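Local coordinates for hypothetical protein, IPT/TIG domain protein (Bacteroides ovatus, PDB 4HW6), which is of unknown function but probably binds carbohydrate as an auxiliary nutrient-binding protein, with an IPT/TIG domain joined to a six-bladed beta-propeller, at residues Val315-Gly329 with Arg368-Arg382. Residues are numbered along the deposited sequence; the frame is centred on the assembly and turned at random.
Sequences VCGQHSSPGWVDGMG and RVLTPEGRVTTYAGR. With EDO (1,2-ethanediol), chain G.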
loop_
_atom_site.group_PDB
_atom_site.type_symbol
_atom_site.label_atom_id
_atom_site.label_comp_id
_atom_site.label_asym_id
_atom_site.label_seq_id
_atom_site.Cartn_x
_atom_site.Cartn_y
_atom_site.Cartn_z
ATOM N N VAL A 315 -12.872 -15.100 -11.686
ATOM C CA VAL A 315 -13.449 -14.630 -10.437
ATOM C C VAL A 315 -14.258 -13.348 -10.620
ATOM O O VAL A 315 -15.358 -13.232 -10.052
ATOM C CB VAL A 315 -12.364 -14.489 -9.347
ATOM C CG1 VAL A 315 -12.914 -13.834 -8.077
ATOM C CG2 VAL A 315 -11.797 -15.874 -9.035
ATOM N N CYS A 316 -13.729 -12.393 -11.368
ATOM C CA CYS A 316 -14.428 -11.151 -11.605
ATOM C C CYS A 316 -14.096 -10.513 -12.930
ATOM O O CYS A 316 -13.110 -10.838 -13.575
ATOM C CB CYS A 316 -14.237 -10.170 -10.443
ATOM S SG CYS A 316 -12.579 -9.526 -10.340
ATOM N N GLY A 317 -14.965 -9.615 -13.344
ATOM C CA GLY A 317 -14.853 -9.003 -14.649
ATOM C C GLY A 317 -15.446 -9.878 -15.724
ATOM O O GLY A 317 -15.935 -10.981 -15.465
ATOM N N GLN A 318 -15.388 -9.365 -16.950
ATOM C CA GLN A 318 -15.729 -10.129 -18.137
ATOM C C GLN A 318 -14.602 -9.958 -19.139
ATOM O O GLN A 318 -14.229 -8.844 -19.503
ATOM C CB GLN A 318 -17.050 -9.679 -18.744
ATOM C CG GLN A 318 -17.435 -10.529 -19.926
ATOM C CD GLN A 318 -18.823 -10.233 -20.423
ATOM O OE1 GLN A 318 -19.817 -10.667 -19.822
ATOM N NE2 GLN A 318 -18.907 -9.477 -21.497
ATOM N N HIS A 319 -14.053 -11.094 -19.545
ATOM C CA HIS A 319 -12.951 -11.154 -20.489
ATOM C C HIS A 319 -13.266 -10.325 -21.735
ATOM O O HIS A 319 -14.298 -10.533 -22.379
ATOM C CB HIS A 319 -12.747 -12.618 -20.854
ATOM C CG HIS A 319 -11.469 -12.927 -21.573
ATOM N ND1 HIS A 319 -11.167 -12.435 -22.824
ATOM C CD2 HIS A 319 -10.475 -13.792 -21.251
ATOM C CE1 HIS A 319 -10.027 -12.971 -23.236
ATOM N NE2 HIS A 319 -9.584 -13.801 -22.299
ATOM N N SER A 320 -12.381 -9.383 -22.034
ATOM C CA SER A 320 -12.461 -8.506 -23.220
ATOM C C SER A 320 -13.613 -7.469 -23.181
ATOM O O SER A 320 -13.994 -6.924 -24.218
ATOM C CB SER A 320 -12.502 -9.340 -24.518
ATOM O OG SER A 320 -11.410 -10.269 -24.560
ATOM N N SER A 321 -14.145 -7.190 -21.986
ATOM C CA SER A 321 -15.216 -6.210 -21.819
ATOM C C SER A 321 -14.787 -5.178 -20.783
ATOM O O SER A 321 -15.101 -5.296 -19.606
ATOM C CB SER A 321 -16.528 -6.888 -21.394
ATOM O OG SER A 321 -17.596 -5.949 -21.395
ATOM N N PRO A 322 -14.019 -4.169 -21.211
ATOM C CA PRO A 322 -13.571 -3.150 -20.257
ATOM C C PRO A 322 -14.710 -2.263 -19.768
ATOM O O PRO A 322 -15.647 -1.949 -20.515
ATOM C CB PRO A 322 -12.554 -2.334 -21.069
ATOM C CG PRO A 322 -13.039 -2.467 -22.486
ATOM C CD PRO A 322 -13.534 -3.886 -22.580
ATOM N N GLY A 323 -14.611 -1.832 -18.523
ATOM C CA GLY A 323 -15.576 -0.918 -17.964
ATOM C C GLY A 323 -15.250 -0.641 -16.511
ATOM O O GLY A 323 -14.364 -1.277 -15.934
ATOM N N TRP A 324 -15.966 0.322 -15.943
ATOM C CA TRP A 324 -15.877 0.631 -14.523
ATOM C C TRP A 324 -17.247 0.360 -13.922
ATOM O O TRP A 324 -18.127 1.223 -13.906
ATOM C CB TRP A 324 -15.437 2.073 -14.262
ATOM C CG TRP A 324 -15.385 2.358 -12.790
ATOM C CD1 TRP A 324 -14.546 1.822 -11.893
ATOM C CD2 TRP A 324 -16.265 3.205 -12.071
ATOM N NE1 TRP A 324 -14.815 2.297 -10.640
ATOM C CE2 TRP A 324 -15.869 3.161 -10.721
ATOM C CE3 TRP A 324 -17.347 4.015 -12.440
ATOM C CZ2 TRP A 324 -16.527 3.880 -9.727
ATOM C CZ3 TRP A 324 -17.994 4.745 -11.454
ATOM C CH2 TRP A 324 -17.564 4.681 -10.112
ATOM N N VAL A 325 -17.447 -0.873 -13.469
ATOM C CA VAL A 325 -18.701 -1.290 -12.882
ATOM C C VAL A 325 -18.373 -2.110 -11.624
ATOM O O VAL A 325 -17.760 -3.185 -11.700
ATOM C CB VAL A 325 -19.563 -2.120 -13.860
ATOM C CG1 VAL A 325 -20.844 -2.568 -13.173
ATOM C CG2 VAL A 325 -19.871 -1.333 -15.136
ATOM N N ASP A 326 -18.739 -1.570 -10.464
ATOM C CA ASP A 326 -18.611 -2.335 -9.221
ATOM C C ASP A 326 -19.732 -3.366 -9.157
ATOM O O ASP A 326 -20.819 -3.165 -9.724
ATOM C CB ASP A 326 -18.626 -1.424 -7.995
ATOM C CG ASP A 326 -17.376 -0.547 -7.874
ATOM O OD1 ASP A 326 -16.311 -0.901 -8.373
ATOM O OD2 ASP A 326 -17.458 0.504 -7.217
ATOM N N GLY A 327 -19.490 -4.477 -8.464
ATOM C CA GLY A 327 -20.528 -5.471 -8.267
ATOM C C GLY A 327 -19.940 -6.831 -7.962
ATOM O O GLY A 327 -18.775 -6.957 -7.563
HETATM N N MSE A 328 -20.754 -7.856 -8.167
HETATM C CA MSE A 328 -20.439 -9.181 -7.687
HETATM C C MSE A 328 -19.822 -9.970 -8.827
HETATM O O MSE A 328 -20.445 -10.130 -9.872
HETATM C CB MSE A 328 -21.710 -9.869 -7.189
HETATM C CG MSE A 328 -21.459 -11.216 -6.639
HETATM SE SE MSE A 328 -20.304 -11.140 -5.014
HETATM C CE MSE A 328 -21.222 -9.954 -4.223
ATOM N N GLY A 329 -18.601 -10.450 -8.618
ATOM C CA GLY A 329 -17.954 -11.369 -9.547
ATOM C C GLY A 329 -17.988 -10.933 -11.003
ATOM O O GLY A 329 -17.532 -9.848 -11.354
ATOM N N ARG A 368 -9.073 -0.472 -6.541
ATOM C CA ARG A 368 -10.283 -1.260 -6.317
ATOM C C ARG A 368 -9.963 -2.395 -5.368
ATOM O O ARG A 368 -8.789 -2.677 -5.112
ATOM C CB ARG A 368 -10.886 -1.732 -7.654
ATOM C CG ARG A 368 -11.214 -0.531 -8.539
ATOM C CD ARG A 368 -11.814 -0.855 -9.889
ATOM N NE ARG A 368 -13.229 -1.171 -9.768
ATOM C CZ ARG A 368 -13.945 -1.629 -10.788
ATOM N NH1 ARG A 368 -13.379 -1.765 -11.979
ATOM N NH2 ARG A 368 -15.215 -1.920 -10.645
ATOM N N VAL A 369 -11.011 -3.035 -4.839
ATOM C CA VAL A 369 -10.841 -4.145 -3.909
ATOM C C VAL A 369 -11.665 -5.304 -4.381
ATOM O O VAL A 369 -12.838 -5.122 -4.728
ATOM C CB VAL A 369 -11.274 -3.765 -2.492
ATOM C CG1 VAL A 369 -10.940 -4.893 -1.524
ATOM C CG2 VAL A 369 -10.592 -2.490 -2.055
ATOM N N LEU A 370 -11.049 -6.486 -4.401
ATOM C CA LEU A 370 -11.746 -7.750 -4.637
ATOM C C LEU A 370 -11.778 -8.505 -3.312
ATOM O O LEU A 370 -10.728 -8.822 -2.742
ATOM C CB LEU A 370 -10.999 -8.547 -5.711
ATOM C CG LEU A 370 -11.513 -9.970 -6.003
ATOM C CD1 LEU A 370 -12.979 -9.976 -6.439
ATOM C CD2 LEU A 370 -10.626 -10.589 -7.073
ATOM N N THR A 371 -12.975 -8.791 -2.822
ATOM C CA THR A 371 -13.132 -9.475 -1.546
ATOM C C THR A 371 -13.207 -10.974 -1.764
ATOM O O THR A 371 -13.377 -11.425 -2.905
ATOM C CB THR A 371 -14.386 -8.991 -0.816
ATOM O OG1 THR A 371 -15.560 -9.446 -1.525
ATOM C CG2 THR A 371 -14.387 -7.472 -0.748
ATOM N N PRO A 372 -13.057 -11.749 -0.682
ATOM C CA PRO A 372 -13.111 -13.201 -0.834
ATOM C C PRO A 372 -14.432 -13.747 -1.375
ATOM O O PRO A 372 -14.431 -14.806 -1.980
ATOM C CB PRO A 372 -12.868 -13.712 0.580
ATOM C CG PRO A 372 -12.020 -12.642 1.199
ATOM C CD PRO A 372 -12.590 -11.352 0.663
ATOM N N GLU A 373 -15.538 -13.037 -1.203
ATOM C CA GLU A 373 -16.781 -13.490 -1.841
ATOM C C GLU A 373 -16.821 -13.221 -3.347
ATOM O O GLU A 373 -17.728 -13.676 -4.037
ATOM C CB GLU A 373 -18.002 -12.889 -1.144
ATOM C CG GLU A 373 -18.271 -11.415 -1.409
ATOM C CD GLU A 373 -19.596 -10.926 -0.799
ATOM O OE1 GLU A 373 -20.467 -11.762 -0.507
ATOM O OE2 GLU A 373 -19.767 -9.698 -0.608
ATOM N N GLY A 374 -15.833 -12.491 -3.864
ATOM C CA GLY A 374 -15.836 -12.085 -5.238
ATOM C C GLY A 374 -16.439 -10.719 -5.532
ATOM O O GLY A 374 -16.644 -10.379 -6.696
ATOM N N ARG A 375 -16.652 -9.894 -4.528
ATOM C CA ARG A 375 -17.226 -8.568 -4.770
ATOM C C ARG A 375 -16.142 -7.562 -5.091
ATOM O O ARG A 375 -15.098 -7.570 -4.463
ATOM C CB ARG A 375 -18.029 -8.072 -3.580
ATOM C CG ARG A 375 -18.715 -6.736 -3.860
ATOM C CD ARG A 375 -19.716 -6.314 -2.795
ATOM N NE ARG A 375 -20.957 -7.094 -2.831
ATOM C CZ ARG A 375 -21.954 -6.959 -3.725
ATOM N NH1 ARG A 375 -21.908 -6.077 -4.728
ATOM N NH2 ARG A 375 -23.014 -7.748 -3.620
ATOM N N VAL A 376 -16.391 -6.722 -6.091
ATOM C CA VAL A 376 -15.451 -5.687 -6.508
ATOM C C VAL A 376 -16.033 -4.356 -6.105
ATOM O O VAL A 376 -17.165 -4.048 -6.486
ATOM C CB VAL A 376 -15.240 -5.668 -8.031
ATOM C CG1 VAL A 376 -14.300 -4.515 -8.399
ATOM C CG2 VAL A 376 -14.691 -7.010 -8.508
ATOM N N THR A 377 -15.279 -3.574 -5.324
ATOM C CA THR A 377 -15.712 -2.223 -4.931
ATOM C C THR A 377 -14.573 -1.253 -5.245
ATOM O O THR A 377 -13.430 -1.679 -5.380
ATOM C CB THR A 377 -16.047 -2.151 -3.438
ATOM O OG1 THR A 377 -14.875 -2.513 -2.698
ATOM C CG2 THR A 377 -17.220 -3.087 -3.096
ATOM N N THR A 378 -14.887 0.013 -5.443
ATOM C CA THR A 378 -13.865 1.016 -5.720
ATOM C C THR A 378 -13.408 1.687 -4.412
ATOM O O THR A 378 -14.220 2.167 -3.646
ATOM C CB THR A 378 -14.368 2.012 -6.771
ATOM O OG1 THR A 378 -14.599 1.278 -7.993
ATOM C CG2 THR A 378 -13.313 3.132 -7.022
ATOM N N TYR A 379 -12.114 1.633 -4.134
ATOM C CA TYR A 379 -11.565 2.201 -2.908
ATOM C C TYR A 379 -11.184 3.677 -3.045
ATOM O O TYR A 379 -11.467 4.470 -2.123
ATOM C CB TYR A 379 -10.353 1.383 -2.496
ATOM C CG TYR A 379 -9.630 1.768 -1.226
ATOM C CD1 TYR A 379 -10.271 1.763 0.035
ATOM C CD2 TYR A 379 -8.285 2.079 -1.263
ATOM C CE1 TYR A 379 -9.567 2.072 1.198
ATOM C CE2 TYR A 379 -7.582 2.391 -0.112
ATOM C CZ TYR A 379 -8.215 2.401 1.103
ATOM O OH TYR A 379 -7.474 2.717 2.219
ATOM N N ALA A 380 -10.570 4.049 -4.174
ATOM C CA ALA A 380 -10.100 5.419 -4.381
ATOM C C ALA A 380 -10.079 5.809 -5.857
ATOM O O ALA A 380 -9.797 4.966 -6.721
ATOM C CB ALA A 380 -8.706 5.588 -3.746
ATOM N N GLY A 381 -10.342 7.088 -6.124
ATOM C CA GLY A 381 -10.260 7.654 -7.474
ATOM C C GLY A 381 -11.602 8.077 -8.007
ATOM O O GLY A 381 -12.633 7.832 -7.369
ATOM N N ARG A 382 -11.570 8.725 -9.171
ATOM C CA ARG A 382 -12.748 9.221 -9.887
ATOM C C ARG A 382 -13.550 10.244 -9.046
ATOM O O ARG A 382 -14.784 10.319 -9.114
ATOM C CB ARG A 382 -13.622 8.054 -10.356
ATOM C CG ARG A 382 -12.886 7.101 -11.281
ATOM C CD ARG A 382 -13.761 5.940 -11.666
ATOM N NE ARG A 382 -14.777 6.288 -12.649
ATOM C CZ ARG A 382 -14.614 6.179 -13.972
ATOM N NH1 ARG A 382 -13.442 5.820 -14.475
ATOM N NH2 ARG A 382 -15.618 6.483 -14.794
HETATM C C1 EDO G . -15.569 2.548 -22.096
HETATM O O1 EDO G . -15.470 2.594 -23.534
HETATM C C2 EDO G . -15.145 1.170 -21.590
HETATM O O2 EDO G . -16.105 0.185 -22.005
HETATM O O HOH W 1 -17.604 0.831 -4.540
#
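D326 meets R368 and T378 in a tight polar cluster. Its OD1 takes two firm hydrogen bonds. T378 OG1 donates to the syn lone pair of D326 OD1 at 2.8 Å. R368 NH2 reaches D326 OD1 from the anti side at 2.7 Å, in a salt bridge. With CG anti to its carbonyl carbon (chi1 -69°), D326 swings its carboxylate over to this pair. On the solvent side of the cluster a water joins D326 OD2 to T378 N. T378 OG1 also accepts from W324 NE1 at 2.8 Å, tilted 22° from the indole plane. A weak bond from R368 NH2 to V325 O adds to the grip, and W324 CD1 sits over the centre of one guanidinium face. D361 and R333 O hold R368 NH1, so the arginine is fixed at both terminal nitrogens.

R382 covers one face of the W324 indole. Its guanidinium lies nearly flat on the ring, planes 23° apart, in an off-centre cation-pi contact. R382 CD sits over the five-membered ring, 3.7 Å from its centroid. R382 NH1 is bonded to S364 O.

Further along the strand, the backbones pair as a short antiparallel ladder. V376 N to G327 O is almost straight, at 2.8 Å. G329 N then bonds G374 O, in the type I turn T371-G374. C316 CB packs on V376 CG2 at 3.7 Å, and its SG touches L370.

The outer side is looser. The loop 318-322 runs away from the other segment, and an ethanediol, probably from the crystallisation liquor, donates to P322 O. Selenomethionine M328 brings SE to 3.7 Å from E373 O; its methyl position is doubtful.

Strand 327-328 is the outermost strand of a propeller-blade sheet, next to 375-380, then 366-370, 355-361 and 337-344. The chain arrives from the preceding sheet, where V315 and C316 form a classic bulge opposite I297.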